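Local coordinates for PA0833-PD protein (Pseudomonas aeruginosa PAO1, PDB 6JFW) that is an outer-membrane protein whose OmpA-like periplasmic domain, the part described here, probably binds peptidoglycan and so may tether the outer membrane to the cell wall, at residues V70-S75 and N130-V135. Sequence-based numbering, arbitrary orientation.
Sequences VGYTDS and NRRVEV
Tyr-72 and Arg-132 form the tight half of this contact between antiparallel neighbours, strands 65-72 and 132-139, in the mixed sheet of an OmpA-like domain. The Arg-132 guanidinium lies nearly flat on one face of the phenol ring, planes 11° apart, in a cation-pi stack with CZ 3.7 Å from the ring centroid. The Arg-132 side chain turns at chi2 (-140°), which brings its guanidinium back over the ring with NH2 above the centre. Glu-134 holds the guanidinium side-on: NE (2.7 Å) and NH2 both donate to its OE2, approaching from the same face of the carboxylate, while NH1 donates to Asn-130 O. NH2 also reaches Gln-116 O, and Gln-116 OE1 hydrogen-bonds Tyr-72 OH. A water bridges that hydroxyl to Glu-134 OE1. The backbones exchange two short bonds, Val-70 N to Glu-134 O, 2.8 Å, and Glu-134 N to Val-70 O, 2.7 Å.

Tyr-72 N donates to Arg-132 O at 2.8 Å, whereas the return bond, Arg-132 N to Tyr-72 O, is weak at 3.4 Å. Arg-131, alone among the touching residues in being partly exposed, marks the solvent side; its NH2 meets Asp-74 OD1 at 2.9 Å from above the carboxylate plane. Asp-74 sits where OmpA-like domains carry the aspartate that binds peptidoglycan, and its bonds to Arg-131 and Thr-76 N probably orient the carboxylate for the same role, whereas the multiply gripped Arg-132 should keep its charge and hold the tyrosine in place.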
ATOM      1  N   VAL A  70       2.697   4.647  -0.904  1.00 11.78           N
ATOM      2  CA  VAL A  70       2.862   5.148  -2.263  1.00 12.96           C
ATOM      3  C   VAL A  70       1.716   4.619  -3.115  1.00 11.06           C
ATOM      4  O   VAL A  70       1.500   3.403  -3.184  1.00 13.34           O
ATOM      5  CB  VAL A  70       4.216   4.734  -2.861  1.00 17.41           C
ATOM      6  CG1 VAL A  70       4.378   5.332  -4.229  1.00 18.30           C
ATOM      7  CG2 VAL A  70       5.359   5.166  -1.951  1.00 18.66           C
ATOM      8  N   GLY A  71       0.989   5.527  -3.759  1.00 12.22           N
ATOM      9  CA  GLY A  71      -0.086   5.161  -4.660  1.00 12.64           C
ATOM     10  C   GLY A  71       0.390   5.129  -6.102  1.00 14.06           C
ATOM     11  O   GLY A  71       1.256   5.902  -6.502  1.00 16.10           O
ATOM     12  N   TYR A  72      -0.185   4.212  -6.879  1.00  9.14           N
ATOM     13  CA  TYR A  72       0.165   4.057  -8.283  1.00 14.76           C
ATOM     14  C   TYR A  72      -1.099   3.890  -9.112  1.00 17.22           C
ATOM     15  O   TYR A  72      -2.143   3.464  -8.615  1.00 10.91           O
ATOM     16  CB  TYR A  72       1.070   2.844  -8.532  1.00 13.01           C
ATOM     17  CG  TYR A  72       2.433   2.899  -7.889  1.00 14.98           C
ATOM     18  CD1 TYR A  72       2.633   2.413  -6.605  1.00 12.60           C
ATOM     19  CD2 TYR A  72       3.529   3.405  -8.577  1.00 14.54           C
ATOM     20  CE1 TYR A  72       3.880   2.444  -6.017  1.00 12.89           C
ATOM     21  CE2 TYR A  72       4.782   3.442  -7.996  1.00 13.18           C
ATOM     22  CZ  TYR A  72       4.951   2.961  -6.716  1.00 14.55           C
ATOM     23  OH  TYR A  72       6.196   2.994  -6.131  1.00 22.21           O
ATOM     24  N   THR A  73      -0.982   4.213 -10.397  1.00 15.91           N
ATOM     25  CA  THR A  73      -2.036   3.974 -11.370  1.00 15.06           C
ATOM     26  C   THR A  73      -1.441   3.325 -12.611  1.00 16.30           C
ATOM     27  O   THR A  73      -0.226   3.145 -12.734  1.00 12.51           O
ATOM     28  CB  THR A  73      -2.757   5.268 -11.775  1.00 21.07           C
ATOM     29  OG1 THR A  73      -1.819   6.171 -12.376  1.00 25.65           O
ATOM     30  CG2 THR A  73      -3.401   5.932 -10.572  1.00 21.19           C
ATOM     31  N   ASP A  74      -2.328   2.969 -13.534  1.00 15.22           N
ATOM     32  CA  ASP A  74      -1.940   2.598 -14.885  1.00 16.92           C
ATOM     33  C   ASP A  74      -1.663   3.880 -15.672  1.00 21.73           C
ATOM     34  O   ASP A  74      -1.694   4.986 -15.126  1.00 15.69           O
ATOM     35  CB  ASP A  74      -3.028   1.744 -15.525  1.00 20.71           C
ATOM     36  CG  ASP A  74      -4.352   2.469 -15.605  1.00 32.56           C
ATOM     37  OD1 ASP A  74      -5.090   2.482 -14.598  1.00 41.14           O
ATOM     38  OD2 ASP A  74      -4.650   3.040 -16.671  1.00 42.57           O
ATOM     39  N   SER A  75      -1.408   3.755 -16.972  1.00 20.58           N
ATOM     40  CA  SER A  75      -0.994   4.894 -17.782  1.00 25.42           C
ATOM     41  C   SER A  75      -2.124   5.506 -18.600  1.00 30.49           C
ATOM     42  O   SER A  75      -1.871   6.431 -19.380  1.00 36.54           O
ATOM     43  CB  SER A  75       0.152   4.488 -18.712  1.00 32.84           C
ATOM     44  OG  SER A  75      -0.288   3.563 -19.688  1.00 34.37           O
ATOM     45  N   ASN A 130      -1.163  -2.504 -12.116  1.00 13.00           N
ATOM     46  CA  ASN A 130      -0.426  -1.280 -11.830  1.00 15.80           C
ATOM     47  C   ASN A 130      -1.206  -0.357 -10.905  1.00 13.78           C
ATOM     48  O   ASN A 130      -0.603   0.435 -10.173  1.00 14.32           O
ATOM     49  CB  ASN A 130      -0.068  -0.576 -13.136  1.00 14.75           C
ATOM     50  CG  ASN A 130       0.959  -1.347 -13.944  1.00 17.87           C
ATOM     51  OD1 ASN A 130       1.785  -2.068 -13.384  1.00 19.69           O
ATOM     52  ND2 ASN A 130       0.909  -1.205 -15.263  1.00 13.02           N
ATOM     53  N   ARG A 131      -2.534  -0.442 -10.917  1.00 12.57           N
ATOM     54  CA  ARG A 131      -3.359   0.295  -9.963  1.00 13.58           C
ATOM     55  C   ARG A 131      -3.235  -0.376  -8.604  1.00 13.69           C
ATOM     56  O   ARG A 131      -3.836  -1.423  -8.354  1.00 15.07           O
ATOM     57  CB  ARG A 131      -4.809   0.339 -10.423  1.00 13.24           C
ATOM     58  CG  ARG A 131      -5.039   1.182 -11.657  1.00 20.58           C
ATOM     59  CD  ARG A 131      -6.521   1.365 -11.905  1.00 23.74           C
ATOM     60  NE  ARG A 131      -7.179   0.093 -12.183  1.00 18.49           N
ATOM     61  CZ  ARG A 131      -7.363  -0.398 -13.403  1.00 31.21           C
ATOM     62  NH1 ARG A 131      -7.972  -1.564 -13.567  1.00 29.40           N
ATOM     63  NH2 ARG A 131      -6.938   0.279 -14.460  1.00 28.89           N
ATOM     64  N   ARG A 132      -2.454   0.230  -7.716  1.00 14.11           N
ATOM     65  CA  ARG A 132      -2.118  -0.400  -6.451  1.00 14.12           C
ATOM     66  C   ARG A 132      -1.624   0.666  -5.489  1.00 12.58           C
ATOM     67  O   ARG A 132      -1.270   1.778  -5.892  1.00  9.27           O
ATOM     68  CB  ARG A 132      -1.043  -1.475  -6.637  1.00 13.32           C
ATOM     69  CG  ARG A 132       0.348  -0.883  -6.830  1.00 14.14           C
ATOM     70  CD  ARG A 132       1.158  -1.624  -7.879  1.00 17.02           C
ATOM     71  NE  ARG A 132       2.544  -1.161  -7.905  1.00 17.34           N
ATOM     72  CZ  ARG A 132       3.062  -0.380  -8.847  1.00 18.43           C
ATOM     73  NH1 ARG A 132       2.314   0.031  -9.862  1.00 13.99           N
ATOM     74  NH2 ARG A 132       4.335  -0.012  -8.777  1.00 16.65           N
ATOM     75  N   VAL A 133      -1.600   0.307  -4.210  1.00 10.59           N
ATOM     76  CA  VAL A 133      -0.926   1.085  -3.179  1.00 11.51           C
ATOM     77  C   VAL A 133       0.163   0.207  -2.585  1.00 14.44           C
ATOM     78  O   VAL A 133      -0.070  -0.974  -2.304  1.00 15.44           O
ATOM     79  CB  VAL A 133      -1.902   1.572  -2.092  1.00 13.42           C
ATOM     80  CG1 VAL A 133      -1.137   2.061  -0.870  1.00 14.86           C
ATOM     81  CG2 VAL A 133      -2.784   2.683  -2.636  1.00 12.87           C
ATOM     82  N   GLU A 134       1.354   0.774  -2.420  1.00 14.26           N
ATOM     83  CA  GLU A 134       2.489   0.069  -1.848  1.00 12.40           C
ATOM     84  C   GLU A 134       2.845   0.682  -0.501  1.00 14.91           C
ATOM     85  O   GLU A 134       2.859   1.908  -0.349  1.00 15.32           O
ATOM     86  CB  GLU A 134       3.696   0.116  -2.792  1.00 15.07           C
ATOM     87  CG  GLU A 134       3.465  -0.648  -4.085  1.00 16.88           C
ATOM     88  CD  GLU A 134       4.678  -0.685  -5.002  1.00 24.10           C
ATOM     89  OE1 GLU A 134       5.741  -0.149  -4.625  1.00 19.62           O
ATOM     90  OE2 GLU A 134       4.566  -1.276  -6.099  1.00 20.45           O
ATOM     91  N   VAL A 135       3.109  -0.176   0.479  1.00 11.61           N
ATOM     92  CA  VAL A 135       3.575   0.238   1.798  1.00 13.24           C
ATOM     93  C   VAL A 135       4.999  -0.272   1.955  1.00 16.13           C
ATOM     94  O   VAL A 135       5.226  -1.484   2.054  1.00 17.78           O
ATOM     95  CB  VAL A 135       2.678  -0.291   2.924  1.00 15.00           C
ATOM     96  CG1 VAL A 135       3.189   0.202   4.273  1.00 19.71           C
ATOM     97  CG2 VAL A 135       1.236   0.129   2.705  1.00 10.96           C
TER
HETATM   98  O   HOH W   1       6.435   2.090  -3.645  1.00 28.93           O
HETATM   99  O   HOH W   2       2.542   2.409 -11.969  1.00 17.88           O